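Local coordinates for protein TodX (Pseudomonas putida, PDB 3BS0) that probably carries toluene and related aromatic hydrocarbons across the outer membrane as a beta-barrel channel of the FadL family, at residues L37-D51 against V80-R94. Residues are numbered along the deposited sequence; the frame is centred on the assembly and turned at random.
Sequences LSFAPDGNQFELGLD and VGPQLSYVAQLDDWR
R94 is bent at chi2 (-78°), which carries its guanidinium to the carbonyls of A40 and P41. Q89, with CG anti to the backbone N (chi1 170°) and an extended chain, sends OE1 to the amide of G43. These contacts sit at the turn end of the antiparallel pair 44-60/80-90 in the FadL-type outer-membrane barrel. R94 NH2 makes a weak hydrogen bond to A40 O (3.0 Å), and NH1 a long, weak one to P41 O, at the edge of the guanidinium. L37 O lies over one guanidinium face and Q89 CD over the opposite one. With an alanine at R94, the A40 and P41 carbonyls would probably lose these donors, and the filling between L37 O and Q89 would go. From Q45-V87 to D51-G81 the strands are joined by backbone hydrogen bonds. On one face, L84 CD2 touches F46 CZ (3.5 Å) and L48 CD2 (3.6 Å), while F46 CB meets the edge of the Y86 ring. On the other face, E47 CB packs on S85 OG. N27 N hydrogen-bonds E47 OE2, and N27 ND2 hydrogen-bonds S85 OG. G43 N is 3.1 Å from Q89 OE1, the N-H nearly straight and the donor above the plane of the Q89 side-chain amide.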
loop_
_atom_site.group_PDB
_atom_site.type_symbol
_atom_site.label_atom_id
_atom_site.label_comp_id
_atom_site.label_asym_id
_atom_site.label_seq_id
_atom_site.Cartn_x
_atom_site.Cartn_y
_atom_site.Cartn_z
ATOM N N LEU A 37 -2.978 -9.184 20.570
ATOM C CA LEU A 37 -1.661 -9.346 21.162
ATOM C C LEU A 37 -1.736 -10.089 22.491
ATOM O O LEU A 37 -0.728 -10.618 22.980
ATOM C CB LEU A 37 -0.978 -7.988 21.362
ATOM C CG LEU A 37 -0.574 -7.217 20.101
ATOM C CD1 LEU A 37 0.014 -5.886 20.529
ATOM C CD2 LEU A 37 0.427 -8.021 19.257
ATOM N N SER A 38 -2.929 -10.141 23.076
ATOM C CA SER A 38 -3.086 -10.830 24.349
ATOM C C SER A 38 -3.060 -12.339 24.160
ATOM O O SER A 38 -3.000 -13.094 25.134
ATOM C CB SER A 38 -4.368 -10.392 25.049
ATOM O OG SER A 38 -4.161 -9.188 25.759
ATOM N N PHE A 39 -3.085 -12.776 22.905
ATOM C CA PHE A 39 -3.026 -14.199 22.599
ATOM C C PHE A 39 -1.560 -14.574 22.409
ATOM O O PHE A 39 -1.233 -15.677 21.970
ATOM C CB PHE A 39 -3.773 -14.535 21.302
ATOM C CG PHE A 39 -5.197 -14.063 21.260
ATOM C CD1 PHE A 39 -5.867 -13.677 22.413
ATOM C CD2 PHE A 39 -5.871 -13.997 20.048
ATOM C CE1 PHE A 39 -7.189 -13.222 22.352
ATOM C CE2 PHE A 39 -7.184 -13.548 19.982
ATOM C CZ PHE A 39 -7.842 -13.157 21.132
ATOM N N ALA A 40 -0.668 -13.650 22.719
ATOM C CA ALA A 40 0.748 -13.927 22.545
ATOM C C ALA A 40 1.312 -14.807 23.659
ATOM O O ALA A 40 0.868 -14.742 24.811
ATOM C CB ALA A 40 1.532 -12.626 22.474
ATOM N N PRO A 41 2.306 -15.647 23.320
ATOM C CA PRO A 41 2.906 -16.516 24.327
ATOM C C PRO A 41 3.573 -15.673 25.406
ATOM O O PRO A 41 4.066 -14.574 25.136
ATOM C CB PRO A 41 3.897 -17.351 23.520
ATOM C CG PRO A 41 4.253 -16.459 22.380
ATOM C CD PRO A 41 2.939 -15.845 22.007
ATOM N N ASP A 42 3.545 -16.188 26.631
ATOM C CA ASP A 42 4.130 -15.532 27.786
ATOM C C ASP A 42 5.475 -14.939 27.439
ATOM O O ASP A 42 6.267 -15.567 26.753
ATOM C CB ASP A 42 4.308 -16.547 28.901
ATOM C CG ASP A 42 3.456 -16.246 30.092
ATOM O OD1 ASP A 42 3.976 -15.626 31.050
ATOM O OD2 ASP A 42 2.262 -16.618 30.065
ATOM N N GLY A 43 5.732 -13.728 27.915
ATOM C CA GLY A 43 7.004 -13.105 27.623
ATOM C C GLY A 43 6.958 -11.868 26.749
ATOM O O GLY A 43 5.927 -11.220 26.599
ATOM N N ASN A 44 8.108 -11.542 26.175
ATOM C CA ASN A 44 8.240 -10.381 25.314
ATOM C C ASN A 44 8.577 -10.886 23.927
ATOM O O ASN A 44 9.294 -11.873 23.785
ATOM C CB ASN A 44 9.341 -9.473 25.860
ATOM C CG ASN A 44 9.088 -9.065 27.301
ATOM O OD1 ASN A 44 10.026 -8.897 28.081
ATOM N ND2 ASN A 44 7.815 -8.899 27.662
ATOM N N GLN A 45 8.058 -10.220 22.900
ATOM C CA GLN A 45 8.293 -10.682 21.542
ATOM C C GLN A 45 9.041 -9.719 20.656
ATOM O O GLN A 45 8.565 -8.637 20.372
ATOM C CB GLN A 45 6.964 -11.031 20.863
ATOM C CG GLN A 45 6.187 -12.236 21.431
ATOM C CD GLN A 45 5.413 -11.928 22.703
ATOM O OE1 GLN A 45 4.828 -10.859 22.847
ATOM N NE2 GLN A 45 5.396 -12.882 23.630
ATOM N N PHE A 46 10.220 -10.112 20.207
ATOM C CA PHE A 46 10.977 -9.263 19.307
ATOM C C PHE A 46 10.712 -9.769 17.887
ATOM O O PHE A 46 10.829 -10.974 17.637
ATOM C CB PHE A 46 12.476 -9.338 19.605
ATOM C CG PHE A 46 13.307 -8.653 18.572
ATOM C CD1 PHE A 46 13.476 -7.277 18.601
ATOM C CD2 PHE A 46 13.835 -9.369 17.508
ATOM C CE1 PHE A 46 14.151 -6.621 17.590
ATOM C CE2 PHE A 46 14.511 -8.719 16.493
ATOM C CZ PHE A 46 14.666 -7.338 16.537
ATOM N N GLU A 47 10.357 -8.877 16.962
ATOM C CA GLU A 47 10.083 -9.312 15.583
ATOM C C GLU A 47 10.833 -8.563 14.489
ATOM O O GLU A 47 10.904 -7.335 14.487
ATOM C CB GLU A 47 8.578 -9.281 15.283
ATOM C CG GLU A 47 7.882 -10.635 15.474
ATOM C CD GLU A 47 6.424 -10.633 15.004
ATOM O OE1 GLU A 47 6.174 -10.275 13.832
ATOM O OE2 GLU A 47 5.532 -10.997 15.804
ATOM N N LEU A 48 11.383 -9.336 13.553
ATOM C CA LEU A 48 12.164 -8.815 12.438
ATOM C C LEU A 48 11.749 -9.423 11.116
ATOM O O LEU A 48 11.764 -10.647 10.959
ATOM C CB LEU A 48 13.647 -9.092 12.675
ATOM C CG LEU A 48 14.414 -7.846 13.101
ATOM C CD1 LEU A 48 15.782 -8.235 13.617
ATOM C CD2 LEU A 48 14.531 -6.900 11.898
ATOM N N GLY A 49 11.394 -8.567 10.155
ATOM C CA GLY A 49 10.964 -9.061 8.856
ATOM C C GLY A 49 11.233 -8.217 7.621
ATOM O O GLY A 49 11.550 -7.035 7.698
ATOM N N LEU A 50 11.085 -8.858 6.465
ATOM C CA LEU A 50 11.304 -8.225 5.179
ATOM C C LEU A 50 10.139 -8.430 4.222
ATOM O O LEU A 50 9.723 -9.553 3.956
ATOM C CB LEU A 50 12.571 -8.784 4.561
ATOM C CG LEU A 50 13.829 -8.492 5.363
ATOM C CD1 LEU A 50 14.905 -9.466 4.955
ATOM C CD2 LEU A 50 14.272 -7.060 5.124
ATOM N N ASP A 51 9.627 -7.329 3.691
ATOM C CA ASP A 51 8.505 -7.360 2.758
ATOM C C ASP A 51 9.012 -7.082 1.340
ATOM O O ASP A 51 9.744 -6.112 1.127
ATOM C CB ASP A 51 7.492 -6.284 3.163
ATOM C CG ASP A 51 6.073 -6.618 2.752
ATOM O OD1 ASP A 51 5.756 -6.555 1.544
ATOM O OD2 ASP A 51 5.267 -6.945 3.647
ATOM N N VAL A 80 12.351 -3.628 -0.905
ATOM C CA VAL A 80 12.273 -4.476 0.264
ATOM C C VAL A 80 12.044 -3.584 1.479
ATOM O O VAL A 80 12.834 -2.668 1.755
ATOM C CB VAL A 80 13.568 -5.240 0.437
ATOM C CG1 VAL A 80 13.569 -5.963 1.762
ATOM C CG2 VAL A 80 13.738 -6.209 -0.729
ATOM N N GLY A 81 10.948 -3.838 2.186
ATOM C CA GLY A 81 10.632 -3.052 3.357
ATOM C C GLY A 81 10.941 -3.814 4.628
ATOM O O GLY A 81 10.493 -4.943 4.808
ATOM N N PRO A 82 11.726 -3.223 5.531
ATOM C CA PRO A 82 12.063 -3.903 6.780
ATOM C C PRO A 82 10.923 -3.744 7.790
ATOM O O PRO A 82 10.089 -2.835 7.662
ATOM C CB PRO A 82 13.318 -3.176 7.221
ATOM C CG PRO A 82 12.998 -1.750 6.834
ATOM C CD PRO A 82 12.421 -1.924 5.434
ATOM N N GLN A 83 10.878 -4.633 8.781
ATOM C CA GLN A 83 9.842 -4.547 9.795
ATOM C C GLN A 83 10.424 -4.965 11.133
ATOM O O GLN A 83 10.800 -6.120 11.340
ATOM C CB GLN A 83 8.641 -5.407 9.402
ATOM C CG GLN A 83 8.496 -5.549 7.877
ATOM C CD GLN A 83 7.056 -5.614 7.399
ATOM O OE1 GLN A 83 6.275 -6.463 7.844
ATOM N NE2 GLN A 83 6.697 -4.713 6.480
ATOM N N LEU A 84 10.536 -3.976 12.017
ATOM C CA LEU A 84 11.054 -4.158 13.366
ATOM C C LEU A 84 9.957 -3.843 14.378
ATOM O O LEU A 84 9.179 -2.912 14.198
ATOM C CB LEU A 84 12.225 -3.218 13.599
ATOM C CG LEU A 84 13.611 -3.773 13.335
ATOM C CD1 LEU A 84 14.559 -2.625 13.037
ATOM C CD2 LEU A 84 14.070 -4.574 14.541
ATOM N N SER A 85 9.889 -4.627 15.443
ATOM C CA SER A 85 8.877 -4.390 16.464
ATOM C C SER A 85 9.118 -5.232 17.692
ATOM O O SER A 85 9.683 -6.337 17.621
ATOM C CB SER A 85 7.471 -4.665 15.917
ATOM O OG SER A 85 7.269 -6.040 15.646
ATOM N N TYR A 86 8.686 -4.690 18.822
ATOM C CA TYR A 86 8.838 -5.358 20.101
ATOM C C TYR A 86 7.556 -5.220 20.917
ATOM O O TYR A 86 6.970 -4.140 21.005
ATOM C CB TYR A 86 10.007 -4.730 20.861
ATOM C CG TYR A 86 10.370 -5.425 22.144
ATOM C CD1 TYR A 86 11.053 -6.635 22.135
ATOM C CD2 TYR A 86 10.047 -4.858 23.375
ATOM C CE1 TYR A 86 11.415 -7.264 23.325
ATOM C CE2 TYR A 86 10.399 -5.473 24.574
ATOM C CZ TYR A 86 11.085 -6.672 24.547
ATOM O OH TYR A 86 11.462 -7.267 25.740
ATOM N N VAL A 87 7.123 -6.327 21.504
ATOM C CA VAL A 87 5.935 -6.343 22.334
ATOM C C VAL A 87 6.311 -6.853 23.718
ATOM O O VAL A 87 6.950 -7.895 23.860
ATOM C CB VAL A 87 4.858 -7.238 21.724
ATOM C CG1 VAL A 87 3.741 -7.472 22.742
ATOM C CG2 VAL A 87 4.303 -6.582 20.464
ATOM N N ALA A 88 5.903 -6.112 24.743
ATOM C CA ALA A 88 6.222 -6.466 26.130
ATOM C C ALA A 88 4.998 -6.805 26.966
ATOM O O ALA A 88 3.947 -6.169 26.840
ATOM C CB ALA A 88 6.994 -5.318 26.784
ATOM N N GLN A 89 5.139 -7.805 27.830
ATOM C CA GLN A 89 4.039 -8.226 28.703
ATOM C C GLN A 89 4.202 -7.766 30.145
ATOM O O GLN A 89 5.129 -8.170 30.827
ATOM C CB GLN A 89 3.894 -9.747 28.698
ATOM C CG GLN A 89 2.930 -10.268 29.754
ATOM C CD GLN A 89 2.738 -11.777 29.694
ATOM O OE1 GLN A 89 3.689 -12.548 29.849
ATOM N NE2 GLN A 89 1.505 -12.207 29.461
ATOM N N LEU A 90 3.301 -6.904 30.599
ATOM C CA LEU A 90 3.311 -6.428 31.977
ATOM C C LEU A 90 2.017 -6.955 32.575
ATOM O O LEU A 90 0.974 -6.321 32.453
ATOM C CB LEU A 90 3.301 -4.900 32.045
ATOM C CG LEU A 90 4.535 -4.032 31.766
ATOM C CD1 LEU A 90 4.170 -2.563 32.068
ATOM C CD2 LEU A 90 5.715 -4.469 32.633
ATOM N N ASP A 91 2.080 -8.123 33.206
ATOM C CA ASP A 91 0.897 -8.737 33.798
ATOM C C ASP A 91 -0.151 -9.055 32.741
ATOM O O ASP A 91 0.057 -9.901 31.879
ATOM C CB ASP A 91 0.265 -7.817 34.846
ATOM C CG ASP A 91 1.125 -7.655 36.078
ATOM O OD1 ASP A 91 1.689 -8.670 36.549
ATOM O OD2 ASP A 91 1.224 -6.515 36.583
ATOM N N ASP A 92 -1.285 -8.369 32.834
ATOM C CA ASP A 92 -2.406 -8.537 31.914
ATOM C C ASP A 92 -2.211 -7.694 30.661
ATOM O O ASP A 92 -2.889 -7.892 29.654
ATOM C CB ASP A 92 -3.703 -8.097 32.601
ATOM C CG ASP A 92 -4.274 -9.156 33.514
ATOM O OD1 ASP A 92 -5.093 -8.795 34.395
ATOM O OD2 ASP A 92 -3.917 -10.344 33.331
ATOM N N TRP A 93 -1.287 -6.745 30.741
ATOM C CA TRP A 93 -1.010 -5.847 29.630
ATOM C C TRP A 93 0.017 -6.330 28.616
ATOM O O TRP A 93 0.840 -7.212 28.880
ATOM C CB TRP A 93 -0.537 -4.476 30.140
ATOM C CG TRP A 93 -1.560 -3.683 30.900
ATOM C CD1 TRP A 93 -1.919 -3.840 32.204
ATOM C CD2 TRP A 93 -2.354 -2.609 30.387
ATOM N NE1 TRP A 93 -2.892 -2.928 32.542
ATOM C CE2 TRP A 93 -3.184 -2.161 31.446
ATOM C CE3 TRP A 93 -2.461 -1.981 29.141
ATOM C CZ2 TRP A 93 -4.095 -1.111 31.293
ATOM C CZ3 TRP A 93 -3.367 -0.940 28.986
ATOM C CH2 TRP A 93 -4.176 -0.518 30.062
ATOM N N ARG A 94 -0.064 -5.727 27.439
ATOM C CA ARG A 94 0.878 -5.979 26.367
ATOM C C ARG A 94 1.127 -4.576 25.827
ATOM O O ARG A 94 0.183 -3.843 25.521
ATOM C CB ARG A 94 0.288 -6.870 25.283
ATOM C CG ARG A 94 -0.200 -8.215 25.774
ATOM C CD ARG A 94 0.894 -9.253 26.014
ATOM N NE ARG A 94 0.297 -10.483 26.545
ATOM C CZ ARG A 94 0.831 -11.698 26.463
ATOM N NH1 ARG A 94 2.003 -11.893 25.868
ATOM N NH2 ARG A 94 0.168 -12.731 26.954
#